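Exo beta-1,2-glucooligosaccharide sophorohydrolase (non-reducing end) (Parabacteroides distasonis ATCC 8503, PDB 5Z06) hydrolyses linear beta-1,2-glucan and beta-1,2-glucooligosaccharides of four or more units, releasing sophorose from the non-reducing end as an exo-type enzyme. Local coordinates at residues 341-344 and 345-348; 409-413 and 414-418. All coordinates share one frame; numbering follows the deposited sequence.

Contact 1. Residues 341-344 and 345-348; sequences FITR and EEGV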
ATOM      1  N   PHE A 341       1.566 -18.486  12.962  1.00 24.56           N
ATOM      2  CA  PHE A 341       1.763 -18.361  11.510  1.00 24.84           C
ATOM      3  C   PHE A 341       3.172 -18.786  11.120  1.00 24.86           C
ATOM      4  O   PHE A 341       3.422 -19.194   9.994  1.00 25.30           O
ATOM      5  CB  PHE A 341       1.557 -16.922  11.009  1.00 25.49           C
ATOM      6  CG  PHE A 341       0.239 -16.317  11.382  1.00 27.21           C
ATOM      7  CD1 PHE A 341      -0.904 -17.101  11.561  1.00 27.95           C
ATOM      8  CD2 PHE A 341       0.131 -14.930  11.521  1.00 27.55           C
ATOM      9  CE1 PHE A 341      -2.107 -16.516  11.916  1.00 28.16           C
ATOM     10  CE2 PHE A 341      -1.064 -14.351  11.874  1.00 26.44           C
ATOM     11  CZ  PHE A 341      -2.179 -15.137  12.064  1.00 28.50           C
ATOM     12  N   ILE A 342       4.110 -18.604  12.033  1.00 25.61           N
ATOM     13  CA  ILE A 342       5.472 -19.091  11.862  1.00 27.24           C
ATOM     14  C   ILE A 342       5.894 -19.615  13.202  1.00 26.10           C
ATOM     15  O   ILE A 342       5.237 -19.343  14.204  1.00 27.28           O
ATOM     16  CB  ILE A 342       6.447 -17.984  11.410  1.00 26.32           C
ATOM     17  CG1 ILE A 342       6.357 -16.766  12.337  1.00 26.30           C
ATOM     18  CG2 ILE A 342       6.129 -17.597   9.974  1.00 27.07           C
ATOM     19  CD1 ILE A 342       7.443 -15.736  12.119  1.00 25.34           C
ATOM     20  N   THR A 343       6.995 -20.347  13.216  1.00 25.57           N
ATOM     21  CA  THR A 343       7.553 -20.808  14.464  1.00 26.33           C
ATOM     22  C   THR A 343       8.370 -19.698  15.106  1.00 27.52           C
ATOM     23  O   THR A 343       8.806 -18.759  14.434  1.00 28.81           O
ATOM     24  CB  THR A 343       8.455 -22.011  14.276  1.00 25.93           C
ATOM     25  OG1 THR A 343       9.561 -21.656  13.440  1.00 25.70           O
ATOM     26  CG2 THR A 343       7.673 -23.188  13.690  1.00 27.03           C
ATOM     27  N   ARG A 344       8.555 -19.818  16.412  1.00 28.25           N
ATOM     28  CA  ARG A 344       9.456 -18.959  17.142  1.00 31.10           C
ATOM     29  C   ARG A 344      10.864 -18.991  16.544  1.00 31.41           C
ATOM     30  O   ARG A 344      11.477 -17.943  16.337  1.00 33.91           O
ATOM     31  CB  ARG A 344       9.496 -19.359  18.616  1.00 30.91           C
ATOM     32  CG  ARG A 344      10.102 -18.283  19.488  1.00 31.64           C
ATOM     33  CD  ARG A 344      10.365 -18.797  20.885  1.00 31.38           C
ATOM     34  NE  ARG A 344      10.909 -17.747  21.738  1.00 32.63           N
ATOM     35  CZ  ARG A 344      10.222 -16.784  22.348  1.00 31.51           C
ATOM     36  NH1 ARG A 344       8.890 -16.679  22.233  1.00 31.94           N
ATOM     37  NH2 ARG A 344      10.878 -15.919  23.117  1.00 31.11           N
ATOM     38  N   GLU A 345      11.366 -20.175  16.222  1.00 31.64           N
ATOM     39  CA  GLU A 345      12.707 -20.273  15.636  1.00 32.44           C
ATOM     40  C   GLU A 345      12.835 -19.498  14.316  1.00 32.09           C
ATOM     41  O   GLU A 345      13.843 -18.813  14.090  1.00 29.13           O
ATOM     42  CB  GLU A 345      13.117 -21.742  15.445  1.00 34.05           C
ATOM     43  CG  GLU A 345      14.591 -21.947  15.094  1.00 39.74           C
ATOM     44  CD  GLU A 345      15.589 -21.362  16.127  1.00 42.18           C
ATOM     45  OE1 GLU A 345      15.214 -21.094  17.291  1.00 43.28           O
ATOM     46  OE2 GLU A 345      16.774 -21.182  15.766  1.00 48.13           O
ATOM     47  N   GLU A 346      11.837 -19.637  13.443  1.00 30.89           N
ATOM     48  CA  GLU A 346      11.763 -18.832  12.225  1.00 32.26           C
ATOM     49  C   GLU A 346      11.852 -17.343  12.604  1.00 29.93           C
ATOM     50  O   GLU A 346      12.651 -16.620  12.048  1.00 27.23           O
ATOM     51  CB  GLU A 346      10.457 -19.068  11.466  1.00 33.48           C
ATOM     52  CG  GLU A 346      10.390 -20.340  10.636  1.00 37.32           C
ATOM     53  CD  GLU A 346       9.046 -20.467   9.913  1.00 39.24           C
ATOM     54  OE1 GLU A 346       8.000 -20.744  10.566  1.00 36.10           O
ATOM     55  OE2 GLU A 346       9.028 -20.258   8.681  1.00 41.72           O
ATOM     56  N   GLY A 347      11.023 -16.931  13.564  1.00 29.19           N
ATOM     57  CA  GLY A 347      10.998 -15.585  14.084  1.00 29.43           C
ATOM     58  C   GLY A 347      12.347 -15.116  14.598  1.00 29.96           C
ATOM     59  O   GLY A 347      12.815 -14.027  14.270  1.00 28.24           O
ATOM     60  N   VAL A 348      12.969 -15.972  15.398  1.00 30.58           N
ATOM     61  CA  VAL A 348      14.289 -15.722  15.933  1.00 30.35           C
ATOM     62  C   VAL A 348      15.297 -15.520  14.811  1.00 29.45           C
ATOM     63  O   VAL A 348      16.086 -14.569  14.856  1.00 27.13           O
ATOM     64  CB  VAL A 348      14.715 -16.851  16.923  1.00 31.62           C
ATOM     65  CG1 VAL A 348      16.198 -16.760  17.275  1.00 31.91           C
ATOM     66  CG2 VAL A 348      13.892 -16.762  18.205  1.00 31.98           C
TER
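The first torsions of Thr343 and Glu346 bring OG1 and the carboxylate each to the other's backbone N. OG1 of Thr343 sits between its own backbone N and carbonyl carbon (chi1 62°), which turns it to the first turn of the helix. CG of Glu346 lies beside its own N (chi1 -78°), and the chain beyond it runs extended back to Thr343. The two side chains cross at about a right angle. Thr343 OG1 accepts from Glu346 N at 3.0 Å. In return, Glu346 OE1 accepts from Thr343 N at 2.9 Å, on the anti side of the carboxylate. This reciprocal pair is a capping box with Thr343 as N-cap. It satisfies two backbone N-H groups and ties Glu346 OE1 back to the residue that precedes the helix. Ile342 packs against the box: its CB is 3.3 Å from Glu346 OE1, and its CD1 is 4.0 Å from Gly347 N. Regular helical bonding begins with Gly347 N to Thr343 O at 3.0 Å. The box starts helix 344-360 after the short loop from helix 323-338. Ile342 is buried against Ile333 and Ile337 of that helix and Phe296 of helix 284-297, while Val348 faces helix 414-428.

Contact 2. Residues 409-413 and 414-418; sequences FNQEN and DKEKQ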
ATOM      1  N   PHE A 409      11.378 -11.765  22.939  1.00 26.09           N
ATOM      2  CA  PHE A 409      12.448 -12.746  22.796  1.00 27.96           C
ATOM      3  C   PHE A 409      13.271 -12.765  24.073  1.00 28.02           C
ATOM      4  O   PHE A 409      14.407 -12.311  24.113  1.00 28.70           O
ATOM      5  CB  PHE A 409      13.302 -12.456  21.562  1.00 27.80           C
ATOM      6  CG  PHE A 409      12.558 -12.620  20.273  1.00 28.85           C
ATOM      7  CD1 PHE A 409      12.200 -13.897  19.823  1.00 28.66           C
ATOM      8  CD2 PHE A 409      12.211 -11.507  19.490  1.00 30.18           C
ATOM      9  CE1 PHE A 409      11.520 -14.051  18.624  1.00 29.52           C
ATOM     10  CE2 PHE A 409      11.520 -11.660  18.306  1.00 29.05           C
ATOM     11  CZ  PHE A 409      11.160 -12.933  17.880  1.00 30.49           C
ATOM     12  N   ASN A 410      12.663 -13.327  25.108  1.00 29.53           N
ATOM     13  CA  ASN A 410      13.161 -13.273  26.476  1.00 30.72           C
ATOM     14  C   ASN A 410      13.766 -14.603  26.925  1.00 30.67           C
ATOM     15  O   ASN A 410      14.025 -14.787  28.101  1.00 29.00           O
ATOM     16  CB  ASN A 410      11.997 -12.934  27.402  1.00 31.98           C
ATOM     17  CG  ASN A 410      10.977 -14.060  27.501  1.00 34.00           C
ATOM     18  OD1 ASN A 410      10.843 -14.884  26.603  1.00 31.38           O
ATOM     19  ND2 ASN A 410      10.238 -14.081  28.596  1.00 38.80           N
ATOM     20  N   GLN A 411      13.970 -15.527  26.003  1.00 31.38           N
ATOM     21  CA  GLN A 411      14.472 -16.840  26.382  1.00 34.85           C
ATOM     22  C   GLN A 411      15.974 -16.757  26.632  1.00 33.47           C
ATOM     23  O   GLN A 411      16.676 -15.954  26.002  1.00 28.24           O
ATOM     24  CB  GLN A 411      14.222 -17.861  25.281  1.00 37.03           C
ATOM     25  CG  GLN A 411      12.773 -18.023  24.895  1.00 40.92           C
ATOM     26  CD  GLN A 411      12.245 -19.342  25.305  1.00 45.31           C
ATOM     27  OE1 GLN A 411      12.236 -19.675  26.491  1.00 53.81           O
ATOM     28  NE2 GLN A 411      11.813 -20.123  24.330  1.00 52.09           N
ATOM     29  N   GLU A 412      16.447 -17.628  27.521  1.00 34.19           N
ATOM     30  CA  GLU A 412      17.837 -17.716  27.869  1.00 33.49           C
ATOM     31  C   GLU A 412      18.489 -18.714  26.947  1.00 34.90           C
ATOM     32  O   GLU A 412      18.767 -19.861  27.331  1.00 35.19           O
ATOM     33  CB  GLU A 412      18.001 -18.122  29.340  1.00 35.26           C
ATOM     34  CG  GLU A 412      17.514 -17.105  30.343  1.00 38.87           C
ATOM     35  CD  GLU A 412      18.182 -15.736  30.203  1.00 44.09           C
ATOM     36  OE1 GLU A 412      19.242 -15.598  29.541  1.00 45.32           O
ATOM     37  OE2 GLU A 412      17.629 -14.768  30.764  1.00 51.76           O
ATOM     38  N   ASN A 413      18.693 -18.277  25.709  1.00 35.03           N
ATOM     39  CA  ASN A 413      19.499 -19.014  24.739  1.00 35.33           C
ATOM     40  C   ASN A 413      20.355 -18.012  23.995  1.00 34.62           C
ATOM     41  O   ASN A 413      20.149 -16.807  24.136  1.00 33.78           O
ATOM     42  CB  ASN A 413      18.636 -19.855  23.805  1.00 36.10           C
ATOM     43  CG  ASN A 413      17.670 -19.026  22.997  1.00 35.02           C
ATOM     44  OD1 ASN A 413      18.076 -18.126  22.283  1.00 34.14           O
ATOM     45  ND2 ASN A 413      16.389 -19.356  23.083  1.00 32.90           N
ATOM     46  N   ASP A 414      21.330 -18.490  23.227  1.00 34.35           N
ATOM     47  CA  ASP A 414      22.326 -17.574  22.681  1.00 35.48           C
ATOM     48  C   ASP A 414      21.707 -16.628  21.668  1.00 34.69           C
ATOM     49  O   ASP A 414      22.139 -15.490  21.583  1.00 30.34           O
ATOM     50  CB  ASP A 414      23.524 -18.292  22.048  1.00 36.74           C
ATOM     51  CG  ASP A 414      23.163 -19.034  20.779  1.00 37.05           C
ATOM     52  OD1 ASP A 414      22.067 -19.627  20.779  1.00 42.06           O
ATOM     53  OD2 ASP A 414      23.955 -19.019  19.802  1.00 37.91           O
ATOM     54  N   LYS A 415      20.740 -17.125  20.889  1.00 34.22           N
ATOM     55  CA  LYS A 415      20.133 -16.331  19.827  1.00 37.35           C
ATOM     56  C   LYS A 415      19.250 -15.215  20.348  1.00 34.36           C
ATOM     57  O   LYS A 415      19.329 -14.086  19.864  1.00 35.11           O
ATOM     58  CB  LYS A 415      19.345 -17.215  18.858  1.00 37.73           C
ATOM     59  CG  LYS A 415      20.250 -17.995  17.936  1.00 40.15           C
ATOM     60  CD  LYS A 415      19.447 -18.763  16.894  1.00 43.16           C
ATOM     61  CE  LYS A 415      20.366 -19.342  15.825  1.00 45.03           C
ATOM     62  NZ  LYS A 415      21.263 -20.416  16.304  1.00 46.98           N
ATOM     63  N   GLU A 416      18.395 -15.531  21.311  1.00 33.28           N
ATOM     64  CA  GLU A 416      17.521 -14.515  21.874  1.00 34.89           C
ATOM     65  C   GLU A 416      18.311 -13.524  22.731  1.00 34.91           C
ATOM     66  O   GLU A 416      18.027 -12.339  22.713  1.00 32.80           O
ATOM     67  CB  GLU A 416      16.353 -15.151  22.609  1.00 33.25           C
ATOM     68  CG  GLU A 416      15.508 -15.954  21.629  1.00 33.48           C
ATOM     69  CD  GLU A 416      14.141 -16.278  22.120  1.00 33.16           C
ATOM     70  OE1 GLU A 416      13.557 -17.230  21.568  1.00 35.75           O
ATOM     71  OE2 GLU A 416      13.644 -15.617  23.057  1.00 31.49           O
ATOM     72  N   LYS A 417      19.317 -14.018  23.438  1.00 35.08           N
ATOM     73  CA  LYS A 417      20.295 -13.165  24.098  1.00 37.01           C
ATOM     74  C   LYS A 417      20.922 -12.163  23.113  1.00 36.00           C
ATOM     75  O   LYS A 417      20.993 -10.970  23.422  1.00 33.80           O
ATOM     76  CB  LYS A 417      21.367 -14.022  24.761  1.00 40.72           C
ATOM     77  CG  LYS A 417      22.517 -13.278  25.411  1.00 49.12           C
ATOM     78  CD  LYS A 417      22.180 -12.771  26.807  1.00 56.04           C
ATOM     79  CE  LYS A 417      23.369 -12.061  27.449  1.00 63.04           C
ATOM     80  NZ  LYS A 417      24.632 -12.864  27.431  1.00 65.62           N
ATOM     81  N   GLN A 418      21.342 -12.638  21.936  1.00 32.97           N
ATOM     82  CA  GLN A 418      21.928 -11.769  20.905  1.00 33.16           C
ATOM     83  C   GLN A 418      20.919 -10.736  20.346  1.00 32.63           C
ATOM     84  O   GLN A 418      21.255  -9.563  20.146  1.00 29.07           O
ATOM     85  CB  GLN A 418      22.483 -12.601  19.774  1.00 34.27           C
ATOM     86  CG  GLN A 418      23.349 -11.817  18.818  1.00 40.65           C
ATOM     87  CD  GLN A 418      23.725 -12.617  17.585  1.00 45.14           C
ATOM     88  OE1 GLN A 418      24.051 -13.817  17.673  1.00 46.68           O
ATOM     89  NE2 GLN A 418      23.692 -11.957  16.420  1.00 43.68           N
TER
HETATM   90  O   HOH W   1      14.573 -19.323  20.839  1.00 36.34           O
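Backbone N-H groups of the 409-413 loop and the first turn of the next helix are held by two side chains, Glu416 and Asn413. Among the hydrogen bonds, Asn413 OD1 accepts from Glu416 N at 2.8 Å, and the bond is nearly straight (174°). The Asn413 amide reaches this N-H because CG stands between the backbone N and carbonyl carbon (chi1 61°). Glu416 extends the other way, back to the 409-411 backbone. Its OE2 accepts from Gln411 N at 3.0 Å, the donor lying above the carboxylate plane. Lys417 N bonds Asn413 O at 3.0 Å, the first main-chain bond of the helix. A water accepts from Asn413 ND2 at 2.9 Å; its approach to Glu416 OE1, at 2.4 Å, is doubtfully short.

The packing is also centred on Glu416. Gln411 lies alongside it, with CG 3.2 Å from Glu416 OE2. The Phe409 ring presents its edge to the carboxylate; CD1 is 3.8 Å from Glu416 CD, and the two planes are 87° apart.

The charge of Glu416 is met from outside, by a salt bridge to Arg344 of helix 344-360. With an alanine at this position, Gln411 N is likely to lose its acceptor and Arg344 NE its anionic partner.

Asn413 is a classic side-chain N-cap. Glu416 is the third residue after it, but no capping box forms: its carboxylate bonds Gln411 N, which ties the loop back to the first turn. The loop connects two helices of the (alpha/alpha)6-barrel catalytic domain characteristic of GH144, in the six-hairpin clan.

Contacts 1 and 2 are two helix N-termini, of helices 344-360 and 414-428, with helix 392-408 between them in sequence, on the same side of the chain's centre. Their centres are 13 Å apart, and their side chains touch. Arg344 NE forms a salt bridge with Glu416 OE1 at 2.7 Å, joining the first turn of one helix to that of the other. The guanidinium also packs on the loop, with Arg344 NH2 3.3 Å from Gln411 CG. Val348 packs against the other helix, its CG1 3.6 Å from Lys415 CB. Both helices are N-capped, by Thr343 and Asn413. The contacts lie about 25 and 33 Å from the chain centre, and neither includes a calcium-binding residue.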